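PDB 2NQL: Isomerase/lactonizing enzyme from Agrobacterium fabrum str. C58, which belongs to the mandelate racemase/muconate lactonizing enzyme family of the enolase superfamily and is probably a metal-dependent enzyme built on a barrel domain. Local coordinates for residues Tyr119-Trp131 / Pro288-Arg300. Residues are numbered along the deposited sequence; the frame is centred on the assembly and turned at random.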
# COMPACT_ATOMS: atom_id res chain seq x y z
N TYR A 119 -0.87 5.82 -1.45
CA TYR A 119 0.03 6.82 -0.89
C TYR A 119 1.15 7.15 -1.87
O TYR A 119 1.38 8.33 -2.16
CB TYR A 119 0.64 6.35 0.44
CG TYR A 119 1.27 7.50 1.21
CD1 TYR A 119 0.48 8.48 1.77
CD2 TYR A 119 2.67 7.57 1.39
CE1 TYR A 119 1.05 9.53 2.52
CE2 TYR A 119 3.26 8.63 2.12
CZ TYR A 119 2.43 9.59 2.69
OH TYR A 119 2.94 10.65 3.42
N VAL A 120 1.80 6.12 -2.41
CA VAL A 120 2.85 6.36 -3.39
C VAL A 120 2.30 6.86 -4.73
O VAL A 120 2.97 7.65 -5.39
CB VAL A 120 3.94 5.24 -3.48
CG1 VAL A 120 5.07 5.60 -4.52
CG2 VAL A 120 4.61 5.07 -2.09
N ASP A 121 1.07 6.48 -5.09
CA ASP A 121 0.44 7.08 -6.29
C ASP A 121 0.43 8.60 -6.11
O ASP A 121 0.82 9.36 -7.02
CB ASP A 121 -1.03 6.63 -6.44
CG ASP A 121 -1.20 5.27 -7.10
OD1 ASP A 121 -0.22 4.63 -7.53
OD2 ASP A 121 -2.38 4.83 -7.12
N ALA A 122 -0.01 9.05 -4.93
CA ALA A 122 -0.10 10.48 -4.64
C ALA A 122 1.26 11.15 -4.70
O ALA A 122 1.40 12.23 -5.29
CB ALA A 122 -0.77 10.72 -3.27
N LEU A 123 2.26 10.51 -4.09
CA LEU A 123 3.62 11.02 -4.10
C LEU A 123 4.17 11.10 -5.51
O LEU A 123 4.89 12.04 -5.83
CB LEU A 123 4.54 10.19 -3.22
CG LEU A 123 4.20 10.05 -1.72
CD1 LEU A 123 5.35 9.30 -0.99
CD2 LEU A 123 3.90 11.41 -1.07
N ALA A 124 3.80 10.14 -6.35
CA ALA A 124 4.24 10.10 -7.74
C ALA A 124 3.79 11.35 -8.49
O ALA A 124 4.61 12.02 -9.18
CB ALA A 124 3.71 8.81 -8.43
N ALA A 125 2.52 11.71 -8.34
CA ALA A 125 2.01 12.91 -8.99
C ALA A 125 2.72 14.19 -8.53
O ALA A 125 3.08 15.05 -9.35
CB ALA A 125 0.49 13.01 -8.85
N LEU A 126 2.94 14.32 -7.22
CA LEU A 126 3.64 15.48 -6.68
C LEU A 126 5.09 15.54 -7.13
O LEU A 126 5.61 16.62 -7.36
CB LEU A 126 3.58 15.44 -5.13
CG LEU A 126 2.15 15.57 -4.60
CD1 LEU A 126 2.09 15.28 -3.05
CD2 LEU A 126 1.42 16.92 -4.93
N ASP A 127 5.72 14.37 -7.22
CA ASP A 127 7.14 14.26 -7.58
C ASP A 127 7.33 14.67 -9.06
O ASP A 127 8.26 15.43 -9.39
CB ASP A 127 7.64 12.84 -7.33
CG ASP A 127 9.14 12.69 -7.60
OD1 ASP A 127 9.96 13.05 -6.72
OD2 ASP A 127 9.49 12.19 -8.69
N ILE A 128 6.44 14.21 -9.92
CA ILE A 128 6.50 14.58 -11.34
C ILE A 128 6.33 16.12 -11.51
O ILE A 128 7.12 16.77 -12.20
CB ILE A 128 5.45 13.79 -12.18
CG1 ILE A 128 5.80 12.29 -12.16
CG2 ILE A 128 5.38 14.38 -13.64
CD1 ILE A 128 4.66 11.36 -12.63
N ALA A 129 5.33 16.70 -10.82
CA ALA A 129 5.10 18.15 -10.90
C ALA A 129 6.30 18.96 -10.38
O ALA A 129 6.67 19.97 -10.97
CB ALA A 129 3.85 18.52 -10.19
N LEU A 130 6.90 18.51 -9.28
CA LEU A 130 8.07 19.19 -8.73
C LEU A 130 9.30 19.09 -9.65
O LEU A 130 10.01 20.10 -9.82
CB LEU A 130 8.41 18.67 -7.32
CG LEU A 130 9.19 19.63 -6.42
CD1 LEU A 130 8.46 20.94 -6.13
CD2 LEU A 130 9.51 18.94 -5.11
N TRP A 131 9.56 17.92 -10.24
CA TRP A 131 10.63 17.82 -11.25
C TRP A 131 10.37 18.67 -12.50
O TRP A 131 11.32 19.22 -13.09
CB TRP A 131 10.90 16.38 -11.67
CG TRP A 131 11.76 15.59 -10.73
CD1 TRP A 131 11.35 14.61 -9.82
CD2 TRP A 131 13.18 15.70 -10.57
NE1 TRP A 131 12.45 14.09 -9.16
CE2 TRP A 131 13.57 14.75 -9.58
CE3 TRP A 131 14.16 16.50 -11.18
CZ2 TRP A 131 14.92 14.60 -9.19
CZ3 TRP A 131 15.50 16.34 -10.79
CH2 TRP A 131 15.85 15.41 -9.79
N PRO A 288 8.92 -0.81 -14.66
CA PRO A 288 8.29 0.18 -13.80
C PRO A 288 7.19 0.96 -14.52
O PRO A 288 7.26 1.21 -15.72
CB PRO A 288 9.46 1.12 -13.43
CG PRO A 288 10.47 0.94 -14.53
CD PRO A 288 10.35 -0.51 -14.87
N GLU A 289 6.16 1.32 -13.76
CA GLU A 289 5.11 2.19 -14.20
C GLU A 289 5.20 3.55 -13.53
O GLU A 289 4.96 3.69 -12.31
CB GLU A 289 3.74 1.52 -13.96
CG GLU A 289 2.50 2.44 -14.23
CD GLU A 289 2.60 3.20 -15.55
OE1 GLU A 289 2.63 2.55 -16.62
OE2 GLU A 289 2.64 4.47 -15.53
N MET A 290 5.54 4.56 -14.33
CA MET A 290 5.82 5.89 -13.80
C MET A 290 4.61 6.48 -13.04
O MET A 290 4.79 7.19 -12.04
CB MET A 290 6.18 6.83 -14.95
CG MET A 290 6.35 8.28 -14.56
SD MET A 290 7.61 8.60 -13.29
CE MET A 290 9.11 8.28 -14.21
N GLY A 291 3.39 6.18 -13.49
CA GLY A 291 2.19 6.72 -12.85
C GLY A 291 1.98 6.25 -11.41
O GLY A 291 1.33 6.93 -10.62
N HIS A 292 2.55 5.08 -11.10
CA HIS A 292 2.53 4.53 -9.73
C HIS A 292 3.73 5.02 -8.90
O HIS A 292 3.69 4.93 -7.67
CB HIS A 292 2.58 2.97 -9.74
CG HIS A 292 1.28 2.31 -10.05
ND1 HIS A 292 0.07 2.75 -9.55
CD2 HIS A 292 1.00 1.21 -10.80
CE1 HIS A 292 -0.90 1.95 -9.98
NE2 HIS A 292 -0.36 1.02 -10.74
N LYS A 293 4.78 5.52 -9.56
CA LYS A 293 6.12 5.58 -8.95
C LYS A 293 6.68 6.99 -8.78
O LYS A 293 7.16 7.33 -7.70
CB LYS A 293 7.14 4.68 -9.68
CG LYS A 293 6.78 3.21 -9.64
CD LYS A 293 7.83 2.37 -10.35
CE LYS A 293 7.53 0.89 -10.23
NZ LYS A 293 6.26 0.49 -10.93
N GLY A 294 6.63 7.80 -9.84
CA GLY A 294 7.21 9.14 -9.82
C GLY A 294 8.67 9.02 -10.25
O GLY A 294 9.21 7.91 -10.27
N ILE A 295 9.28 10.15 -10.59
CA ILE A 295 10.62 10.17 -11.18
C ILE A 295 11.69 9.71 -10.18
O ILE A 295 12.55 8.89 -10.51
CB ILE A 295 10.95 11.56 -11.76
CG1 ILE A 295 10.13 11.79 -13.05
CG2 ILE A 295 12.49 11.71 -12.06
CD1 ILE A 295 9.96 13.23 -13.42
N THR A 296 11.65 10.25 -8.97
CA THR A 296 12.60 9.82 -7.92
C THR A 296 12.66 8.29 -7.75
O THR A 296 13.75 7.70 -7.78
CB THR A 296 12.28 10.50 -6.58
OG1 THR A 296 12.37 11.92 -6.75
CG2 THR A 296 13.22 10.02 -5.45
N ASN A 297 11.50 7.64 -7.62
CA ASN A 297 11.43 6.17 -7.52
C ASN A 297 11.91 5.42 -8.75
O ASN A 297 12.57 4.40 -8.64
CB ASN A 297 10.01 5.70 -7.16
CG ASN A 297 9.73 5.81 -5.66
OD1 ASN A 297 10.60 5.48 -4.84
ND2 ASN A 297 8.52 6.23 -5.30
N PHE A 298 11.54 5.95 -9.91
CA PHE A 298 11.86 5.33 -11.19
C PHE A 298 13.39 5.34 -11.35
O PHE A 298 13.97 4.31 -11.70
CB PHE A 298 11.18 6.16 -12.26
CG PHE A 298 10.88 5.45 -13.54
CD1 PHE A 298 9.59 4.95 -13.79
CD2 PHE A 298 11.84 5.40 -14.56
CE1 PHE A 298 9.28 4.37 -15.01
CE2 PHE A 298 11.55 4.80 -15.78
CZ PHE A 298 10.27 4.30 -16.01
N ILE A 299 14.04 6.47 -11.05
CA ILE A 299 15.49 6.64 -11.17
C ILE A 299 16.25 5.66 -10.25
O ILE A 299 17.24 5.04 -10.63
CB ILE A 299 15.89 8.14 -10.89
CG1 ILE A 299 15.56 9.04 -12.10
CG2 ILE A 299 17.35 8.31 -10.50
CD1 ILE A 299 15.96 8.45 -13.45
N ARG A 300 15.75 5.51 -9.02
CA ARG A 300 16.34 4.54 -8.07
C ARG A 300 16.15 3.08 -8.47
O ARG A 300 17.07 2.28 -8.30
CB ARG A 300 15.82 4.79 -6.65
CG ARG A 300 16.13 6.18 -6.15
CD ARG A 300 15.40 6.51 -4.83
NE ARG A 300 15.87 7.79 -4.29
CZ ARG A 300 15.33 8.43 -3.26
NH1 ARG A 300 14.26 7.93 -2.65
NH2 ARG A 300 15.85 9.60 -2.86
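Val-120 begins the contact by laying CG1 against His-292 O and the amide nitrogen ND2 of Asn-297. That nitrogen donates to Lys-293 O in its own segment and also bonds Tyr-102. Next to it, Asp-121 takes a hydrogen bond at OD1 from His-292 ND1 (2.8 Å, 164°). The carboxylate and imidazole planes are 10° apart, and ND1 meets OD1 on its syn side, somewhat out of the carboxylate plane. Asp-121 OD2 bonds Tyr-114 of the second subunit, and Tyr-70 stacks on the His-292 ring. Ala-124 is the close-packed point: its CB lies 3.4 Å from Gly-294 N. Gly-294 has no side chain on this side, which lets its CA come within 3.8 Å of Ala-124 CA.

Asp-127 grips the first turn of helix 295-308 from the neighbouring helix. Its chi1 of -176° turns the carboxylate away from the backbone N and out toward Ile-295 and Thr-296. OD2 accepts a straight bond from Thr-296 N (2.9 Å) and a weak one from Ile-295 N. OD1 accepts from the Thr-296 hydroxyl at OG1 (2.7 Å). Ile-128 packs CD1 on Met-290 CG. Trp-131 NE1 donates a nearly straight bond to Thr-296 OG1 (3.2 Å), in the plane of its ring; that hydroxyl also bonds Ser-99. Ile-295 CG2 covers one face of the five-membered ring in a CH-pi contact.

Segments 119-131, of the N-terminal domain, and 295-300, of the barrel domain, thus cross at nearly a right angle (-95°). Helices 75-90 and 98-109 also pack on helix 117-138, while helix 322-331 borders the barrel segment at Glu-289, Met-290 and Phe-298. Strand 285-286 of the barrel leads into that segment.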